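Local atomic coordinates of MIP07328p (Drosophila melanogaster, PDB entry 6FKK), a protein that probably acts as a repulsive axon guidance cue by binding semaphorin receptors, here represented by its extracellular sema and PSI domains. Residues A253-S258 / C302-D307; Q271-I276 / I285-T290. One frame throughout, in Å; residues are numbered along the deposited sequence.

Contact 1. Residues A253-S258 / C302-D307; sequences ARLNCS and CAFNVD. With NAG (2-acetamido-2-deoxy-beta-D-glucopyranose), chain B.
C257 and C302 are joined through their SG atoms, 2.0 Å apart, in a disulfide whose chi3 of 85° sets the two CB-SG bonds almost perpendicular. The cysteines reach it differently: C257 SG lies anti to its backbone N (chi1 -176°), whereas C302 SG lies beside its own. Two residues along each strand from the cysteines, L255 lays CD2 over one face of the F304 ring, 4.2 Å from the centroid and 14° off the normal, a CH-pi contact in which a branched aliphatic tip meets a flat aromatic. L255 CB also meets F304 CZ at 4.0 Å, while N256 O comes within 3.7 Å of F304 CE2, so the ring packs between two strands that share no hydrogen bond here.

On the outer side, N256 ND2 is bonded to C1 of the NAG at 1.4 Å, the asparagine of an N-C-S glycosylation sequon. S258 OG donates to N256 OD1 at 2.8 Å, in the carbonyl plane, and so helps to orient the amide that carries the sugar. An alanine in place of S258 would remove this hydroxyl, probably leaving the amide less firmly held and, with the sequon broken, the asparagine unglycosylated.

Further out, R254 runs extended to a salt bridge with D268, and Y266 OH hydrogen-bonds the sugar. N305 caps the following helix 306-312, its OD1 accepting D307 N at 3.0 Å. Within the sema beta-propeller, the contact spans strands 251-259 and 298-305, with F289 of strand 282-290 against both cysteines and V368 of strand 368-369 against L255 and F304.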
ATOM      1  N   ALA A 253       6.636   2.330  15.046  1.00 48.17           N
ATOM      2  CA  ALA A 253       8.018   2.674  14.755  1.00 48.47           C
ATOM      3  C   ALA A 253       8.059   3.500  13.481  1.00 45.01           C
ATOM      4  O   ALA A 253       7.185   3.381  12.618  1.00 39.79           O
ATOM      5  CB  ALA A 253       8.892   1.424  14.604  1.00 36.51           C
ATOM      6  N   ARG A 254       9.078   4.346  13.373  1.00 36.42           N
ATOM      7  CA  ARG A 254       9.240   5.174  12.188  1.00 37.25           C
ATOM      8  C   ARG A 254       9.824   4.353  11.046  1.00 45.13           C
ATOM      9  O   ARG A 254      10.667   3.477  11.258  1.00 42.92           O
ATOM     10  CB  ARG A 254      10.144   6.369  12.486  1.00 34.46           C
ATOM     11  CG  ARG A 254      10.333   7.297  11.297  1.00 34.51           C
ATOM     12  CD  ARG A 254      11.351   8.383  11.582  1.00 51.11           C
ATOM     13  NE  ARG A 254      11.527   9.261  10.429  1.00 49.66           N
ATOM     14  CZ  ARG A 254      12.402  10.259  10.375  1.00 57.50           C
ATOM     15  NH1 ARG A 254      13.186  10.511  11.415  1.00 57.36           N
ATOM     16  NH2 ARG A 254      12.493  11.004   9.282  1.00 75.33           N
ATOM     17  N   LEU A 255       9.360   4.633   9.833  1.00 43.89           N
ATOM     18  CA  LEU A 255       9.943   4.052   8.634  1.00 31.40           C
ATOM     19  C   LEU A 255      11.019   4.985   8.094  1.00 43.52           C
ATOM     20  O   LEU A 255      10.842   6.207   8.066  1.00 53.55           O
ATOM     21  CB  LEU A 255       8.870   3.805   7.575  1.00 33.17           C
ATOM     22  CG  LEU A 255       7.813   2.758   7.927  1.00 42.70           C
ATOM     23  CD1 LEU A 255       6.767   2.686   6.831  1.00 46.84           C
ATOM     24  CD2 LEU A 255       8.463   1.401   8.134  1.00 40.07           C
ATOM     25  N   ASN A 256      12.140   4.404   7.674  1.00 45.20           N
ATOM     26  CA  ASN A 256      13.311   5.159   7.237  1.00 44.78           C
ATOM     27  C   ASN A 256      13.518   4.907   5.747  1.00 43.14           C
ATOM     28  O   ASN A 256      14.129   3.908   5.355  1.00 54.77           O
ATOM     29  CB  ASN A 256      14.542   4.763   8.050  1.00 47.92           C
ATOM     30  CG  ASN A 256      15.759   5.623   7.748  1.00 44.44           C
ATOM     31  OD1 ASN A 256      15.892   6.191   6.662  1.00 36.23           O
ATOM     32  ND2 ASN A 256      16.662   5.719   8.716  1.00 37.57           N
ATOM     33  N   CYS A 257      13.017   5.821   4.924  1.00 45.34           N
ATOM     34  CA  CYS A 257      13.244   5.811   3.483  1.00 44.89           C
ATOM     35  C   CYS A 257      14.055   7.058   3.154  1.00 45.28           C
ATOM     36  O   CYS A 257      13.498   8.148   2.992  1.00 55.53           O
ATOM     37  CB  CYS A 257      11.926   5.774   2.716  1.00 41.17           C
ATOM     38  SG  CYS A 257      12.119   5.631   0.925  1.00 66.88           S
ATOM     39  N   SER A 258      15.374   6.897   3.065  1.00 49.72           N
ATOM     40  CA  SER A 258      16.260   8.037   2.892  1.00 37.19           C
ATOM     41  C   SER A 258      17.470   7.636   2.065  1.00 38.13           C
ATOM     42  O   SER A 258      17.852   6.463   2.017  1.00 54.00           O
ATOM     43  CB  SER A 258      16.723   8.598   4.242  1.00 38.38           C
ATOM     44  OG  SER A 258      17.532   7.661   4.929  1.00 38.67           O
ATOM     45  N   CYS A 302      10.748   2.651  -1.591  1.00 49.49           N
ATOM     46  CA  CYS A 302      11.542   1.878  -0.650  1.00 37.53           C
ATOM     47  C   CYS A 302      10.865   0.544  -0.380  1.00 38.02           C
ATOM     48  O   CYS A 302       9.635   0.429  -0.421  1.00 52.88           O
ATOM     49  CB  CYS A 302      11.749   2.624   0.676  1.00 37.60           C
ATOM     50  SG  CYS A 302      13.078   3.856   0.683  1.00 66.41           S
ATOM     51  N   ALA A 303      11.683  -0.464  -0.104  1.00 33.90           N
ATOM     52  CA  ALA A 303      11.211  -1.785   0.280  1.00 29.92           C
ATOM     53  C   ALA A 303      11.671  -2.078   1.698  1.00 38.49           C
ATOM     54  O   ALA A 303      12.788  -1.721   2.085  1.00 54.95           O
ATOM     55  CB  ALA A 303      11.726  -2.864  -0.676  1.00 34.72           C
ATOM     56  N   PHE A 304      10.807  -2.722   2.473  1.00 36.18           N
ATOM     57  CA  PHE A 304      11.100  -3.032   3.863  1.00 33.62           C
ATOM     58  C   PHE A 304      10.917  -4.521   4.108  1.00 38.26           C
ATOM     59  O   PHE A 304       9.958  -5.125   3.621  1.00 40.19           O
ATOM     60  CB  PHE A 304      10.203  -2.230   4.806  1.00 29.37           C
ATOM     61  CG  PHE A 304      10.442  -0.751   4.749  1.00 36.55           C
ATOM     62  CD1 PHE A 304       9.753   0.044   3.848  1.00 31.19           C
ATOM     63  CD2 PHE A 304      11.356  -0.154   5.599  1.00 32.91           C
ATOM     64  CE1 PHE A 304       9.973   1.408   3.797  1.00 36.12           C
ATOM     65  CE2 PHE A 304      11.579   1.206   5.555  1.00 54.48           C
ATOM     66  CZ  PHE A 304      10.887   1.989   4.652  1.00 52.10           C
ATOM     67  N   ASN A 305      11.847  -5.107   4.861  1.00 41.24           N
ATOM     68  CA  ASN A 305      11.761  -6.515   5.221  1.00 35.28           C
ATOM     69  C   ASN A 305      10.827  -6.675   6.415  1.00 31.26           C
ATOM     70  O   ASN A 305      10.976  -5.981   7.426  1.00 64.88           O
ATOM     71  CB  ASN A 305      13.151  -7.067   5.543  1.00 46.21           C
ATOM     72  CG  ASN A 305      13.191  -8.587   5.591  1.00 51.95           C
ATOM     73  OD1 ASN A 305      12.213  -9.238   5.961  1.00 62.97           O
ATOM     74  ND2 ASN A 305      14.331  -9.159   5.220  1.00 59.25           N
ATOM     75  N   VAL A 306       9.859  -7.587   6.290  1.00 35.56           N
ATOM     76  CA  VAL A 306       8.887  -7.798   7.361  1.00 43.95           C
ATOM     77  C   VAL A 306       9.580  -8.260   8.635  1.00 48.53           C
ATOM     78  O   VAL A 306       9.144  -7.931   9.745  1.00 62.43           O
ATOM     79  CB  VAL A 306       7.804  -8.796   6.904  1.00 43.34           C
ATOM     80  CG1 VAL A 306       6.793  -9.051   8.016  1.00 32.18           C
ATOM     81  CG2 VAL A 306       7.109  -8.276   5.656  1.00 59.81           C
ATOM     82  N   ASP A 307      10.673  -9.013   8.502  1.00 44.70           N
ATOM     83  CA  ASP A 307      11.431  -9.420   9.679  1.00 50.40           C
ATOM     84  C   ASP A 307      12.129  -8.233  10.333  1.00 52.99           C
ATOM     85  O   ASP A 307      12.345  -8.238  11.550  1.00 55.40           O
ATOM     86  CB  ASP A 307      12.445 -10.500   9.298  1.00 74.83           C
ATOM     87  CG  ASP A 307      11.783 -11.763   8.771  1.00100.50           C
ATOM     88  OD1 ASP A 307      10.750 -12.181   9.341  1.00111.16           O
ATOM     89  OD2 ASP A 307      12.293 -12.336   7.786  1.00109.72           O
TER
HETATM   90  C1  NAG B   1      17.851   6.505   8.518  1.00 39.46           C
HETATM   91  C2  NAG B   1      18.456   6.970   9.835  1.00 41.29           C
HETATM   92  C3  NAG B   1      19.714   7.803   9.583  1.00 55.99           C
HETATM   93  C4  NAG B   1      20.668   7.102   8.617  1.00 58.93           C
HETATM   94  C5  NAG B   1      19.920   6.592   7.387  1.00 57.11           C
HETATM   95  C6  NAG B   1      20.780   5.751   6.473  1.00 62.72           C
HETATM   96  C7  NAG B   1      16.892   7.268  11.709  1.00 56.67           C
HETATM   97  C8  NAG B   1      15.923   8.200  12.374  1.00 74.51           C
HETATM   98  N2  NAG B   1      17.488   7.734  10.606  1.00 41.12           N
HETATM   99  O3  NAG B   1      20.340   8.027  10.841  1.00 61.90           O
HETATM  100  O4  NAG B   1      21.650   8.012   8.129  1.00 72.74           O
HETATM  101  O5  NAG B   1      18.812   5.779   7.785  1.00 52.82           O
HETATM  102  O6  NAG B   1      21.274   4.597   7.138  1.00 68.39           O
HETATM  103  O7  NAG B   1      17.124   6.148  12.151  1.00 67.51           O

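Contact 2. Residues Q271-I276 / I285-T290; sequences QAISPI and IYAVFT
S274 OG is gripped by two hydrogen bonds: it accepts Y286 N at 3.2 Å and donates to P275 O, on a lone pair in the carbonyl plane. The hydroxyl belongs to an antiparallel beta hairpin of the sema propeller, strands 265-279 and 282-290. With chi1 at 68°, OG sits between the backbone N and the carbonyl carbon, where it can take the Y286 amide while S274 N donates to Y286 O at 2.9 Å. A small side chain with a hydroxyl close to the backbone suits this place, and OG also lies at the edge of the Y286 ring, in its plane. The phenol's own OH leads away to D404.

Further along, Q271 and A272 together face V288 in a classic beta bulge: Q271 N donates to V288 O at 2.7 Å, and V288 N to A272 O at 2.9 Å, nearly straight at 163°. A272 and V288 point to the face packed on I389 of strand 386-396. I273 and A287 form a non-hydrogen-bonded pair on the other face, where A287 offers only its CB, which I273 CG2 touches at 3.9 Å, and I273 reaches V198 and I201 of strand 196-203. I276 CG1 meets I285 CG1 at 3.8 Å, the two aliphatic chains crossing obliquely. At the opposite end Q271, bent at chi2, crosses T290 at about a right angle, its NE2 making a weak hydrogen bond to T290 OG1 at 3.0 Å.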
ATOM      1  N   GLN A 271       2.902   7.136   0.863  1.00 45.51           N
ATOM      2  CA  GLN A 271       1.744   7.419   0.023  1.00 44.89           C
ATOM      3  C   GLN A 271       0.981   6.151  -0.335  1.00 45.59           C
ATOM      4  O   GLN A 271      -0.240   6.192  -0.517  1.00 59.90           O
ATOM      5  CB  GLN A 271       2.178   8.145  -1.253  1.00 41.84           C
ATOM      6  CG  GLN A 271       2.784   9.520  -1.018  1.00 45.88           C
ATOM      7  CD  GLN A 271       1.770  10.524  -0.510  1.00 50.79           C
ATOM      8  OE1 GLN A 271       0.592  10.466  -0.864  1.00 46.28           O
ATOM      9  NE2 GLN A 271       2.221  11.448   0.329  1.00 62.27           N
ATOM     10  N   ALA A 272       1.686   5.027  -0.439  1.00 43.95           N
ATOM     11  CA  ALA A 272       1.064   3.764  -0.814  1.00 35.71           C
ATOM     12  C   ALA A 272       1.986   2.615  -0.436  1.00 40.96           C
ATOM     13  O   ALA A 272       3.204   2.784  -0.344  1.00 51.98           O
ATOM     14  CB  ALA A 272       0.753   3.712  -2.313  1.00 39.03           C
ATOM     15  N   ILE A 273       1.385   1.443  -0.223  1.00 41.74           N
ATOM     16  CA  ILE A 273       2.127   0.215   0.021  1.00 49.57           C
ATOM     17  C   ILE A 273       1.534  -0.893  -0.838  1.00 49.27           C
ATOM     18  O   ILE A 273       0.401  -0.811  -1.316  1.00 54.50           O
ATOM     19  CB  ILE A 273       2.118  -0.209   1.506  1.00 40.46           C
ATOM     20  CG1 ILE A 273       0.701  -0.584   1.948  1.00 43.33           C
ATOM     21  CG2 ILE A 273       2.695   0.889   2.385  1.00 33.70           C
ATOM     22  CD1 ILE A 273       0.644  -1.249   3.306  1.00 31.89           C
ATOM     23  N   SER A 274       2.323  -1.929  -1.032  1.00 40.26           N
ATOM     24  CA  SER A 274       1.922  -3.137  -1.725  1.00 48.52           C
ATOM     25  C   SER A 274       1.648  -4.244  -0.721  1.00 49.71           C
ATOM     26  O   SER A 274       2.036  -4.146   0.447  1.00 71.63           O
ATOM     27  CB  SER A 274       3.022  -3.578  -2.696  1.00 47.84           C
ATOM     28  OG  SER A 274       4.166  -4.023  -1.987  1.00 41.03           O
ATOM     29  N   PRO A 275       0.967  -5.315  -1.130  1.00 47.23           N
ATOM     30  CA  PRO A 275       0.851  -6.485  -0.251  1.00 45.38           C
ATOM     31  C   PRO A 275       2.222  -7.073   0.038  1.00 52.74           C
ATOM     32  O   PRO A 275       3.224  -6.734  -0.598  1.00 56.66           O
ATOM     33  CB  PRO A 275      -0.019  -7.457  -1.054  1.00 38.19           C
ATOM     34  CG  PRO A 275      -0.757  -6.599  -2.021  1.00 34.66           C
ATOM     35  CD  PRO A 275       0.170  -5.470  -2.359  1.00 65.19           C
ATOM     36  N   ILE A 276       2.268  -7.971   1.024  1.00 51.11           N
ATOM     37  CA  ILE A 276       3.528  -8.629   1.342  1.00 43.62           C
ATOM     38  C   ILE A 276       3.977  -9.455   0.147  1.00 46.82           C
ATOM     39  O   ILE A 276       3.237 -10.309  -0.357  1.00 45.22           O
ATOM     40  CB  ILE A 276       3.393  -9.495   2.602  1.00 42.28           C
ATOM     41  CG1 ILE A 276       3.200  -8.612   3.833  1.00 34.69           C
ATOM     42  CG2 ILE A 276       4.628 -10.367   2.776  1.00 33.30           C
ATOM     43  CD1 ILE A 276       3.247  -9.377   5.137  1.00 53.02           C
ATOM     44  N   ILE A 285       7.788  -5.616   1.751  1.00 32.35           N
ATOM     45  CA  ILE A 285       6.701  -4.666   1.557  1.00 35.24           C
ATOM     46  C   ILE A 285       7.275  -3.460   0.829  1.00 47.84           C
ATOM     47  O   ILE A 285       8.168  -2.782   1.355  1.00 47.11           O
ATOM     48  CB  ILE A 285       6.050  -4.237   2.884  1.00 37.64           C
ATOM     49  CG1 ILE A 285       5.285  -5.403   3.515  1.00 44.78           C
ATOM     50  CG2 ILE A 285       5.121  -3.055   2.663  1.00 28.88           C
ATOM     51  CD1 ILE A 285       4.531  -5.024   4.774  1.00 33.41           C
ATOM     52  N   TYR A 286       6.782  -3.203  -0.378  1.00 34.61           N
ATOM     53  CA  TYR A 286       7.213  -2.054  -1.159  1.00 40.64           C
ATOM     54  C   TYR A 286       6.289  -0.873  -0.894  1.00 37.03           C
ATOM     55  O   TYR A 286       5.065  -1.023  -0.860  1.00 56.27           O
ATOM     56  CB  TYR A 286       7.224  -2.387  -2.651  1.00 39.96           C
ATOM     57  CG  TYR A 286       8.224  -3.451  -3.044  1.00 32.20           C
ATOM     58  CD1 TYR A 286       7.932  -4.799  -2.891  1.00 41.25           C
ATOM     59  CD2 TYR A 286       9.458  -3.108  -3.580  1.00 38.87           C
ATOM     60  CE1 TYR A 286       8.841  -5.774  -3.255  1.00 51.01           C
ATOM     61  CE2 TYR A 286      10.372  -4.076  -3.945  1.00 31.48           C
ATOM     62  CZ  TYR A 286      10.059  -5.406  -3.781  1.00 42.14           C
ATOM     63  OH  TYR A 286      10.968  -6.373  -4.145  1.00 56.37           O
ATOM     64  N   ALA A 287       6.884   0.302  -0.707  1.00 29.05           N
ATOM     65  CA  ALA A 287       6.127   1.498  -0.374  1.00 32.72           C
ATOM     66  C   ALA A 287       6.618   2.676  -1.200  1.00 37.47           C
ATOM     67  O   ALA A 287       7.764   2.709  -1.654  1.00 49.69           O
ATOM     68  CB  ALA A 287       6.225   1.829   1.119  1.00 28.76           C
ATOM     69  N   VAL A 288       5.728   3.650  -1.379  1.00 33.21           N
ATOM     70  CA  VAL A 288       6.011   4.870  -2.124  1.00 37.17           C
ATOM     71  C   VAL A 288       6.038   6.037  -1.149  1.00 32.75           C
ATOM     72  O   VAL A 288       5.108   6.208  -0.352  1.00 42.04           O
ATOM     73  CB  VAL A 288       4.969   5.103  -3.230  1.00 38.80           C
ATOM     74  CG1 VAL A 288       5.115   6.497  -3.805  1.00 44.23           C
ATOM     75  CG2 VAL A 288       5.121   4.057  -4.316  1.00 40.42           C
ATOM     76  N   PHE A 289       7.099   6.837  -1.213  1.00 31.25           N
ATOM     77  CA  PHE A 289       7.282   7.982  -0.335  1.00 41.76           C
ATOM     78  C   PHE A 289       7.478   9.249  -1.157  1.00 34.13           C
ATOM     79  O   PHE A 289       8.097   9.217  -2.225  1.00 33.42           O
ATOM     80  CB  PHE A 289       8.492   7.791   0.588  1.00 40.25           C
ATOM     81  CG  PHE A 289       8.360   6.645   1.548  1.00 38.46           C
ATOM     82  CD1 PHE A 289       8.591   5.344   1.133  1.00 34.51           C
ATOM     83  CD2 PHE A 289       8.037   6.873   2.876  1.00 30.87           C
ATOM     84  CE1 PHE A 289       8.482   4.291   2.019  1.00 36.66           C
ATOM     85  CE2 PHE A 289       7.926   5.822   3.768  1.00 47.46           C
ATOM     86  CZ  PHE A 289       8.148   4.530   3.338  1.00 38.75           C
ATOM     87  N   THR A 290       6.954  10.362  -0.648  1.00 35.12           N
ATOM     88  CA  THR A 290       7.197  11.680  -1.213  1.00 42.60           C
ATOM     89  C   THR A 290       7.808  12.584  -0.151  1.00 48.57           C
ATOM     90  O   THR A 290       7.709  12.319   1.050  1.00 46.92           O
ATOM     91  CB  THR A 290       5.907  12.316  -1.758  1.00 44.51           C
ATOM     92  OG1 THR A 290       4.923  12.386  -0.717  1.00 58.52           O
ATOM     93  CG2 THR A 290       5.356  11.512  -2.929  1.00 45.75           C
TER

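The two contacts lie in one sheet of the sema domain, their centres about 10 Å apart. Along the chain the order is 253-258, 271-276, 285-290, 302-307, on four successive strands each antiparallel to the next, so contact 2 pairs the inner two while contact 1 ties the outer two together with a disulfide. Probable hydrogen bonds from A287 N to C302 O (2.8 Å) and from F304 N to I285 O (2.9 Å) join segments 285-290 and 302-307 directly. F289 completes the link by packing on C257 SG and F304. The crosslink thus closes covalently around a hairpin near the centre of the chain, while the glycan stands on its outer side.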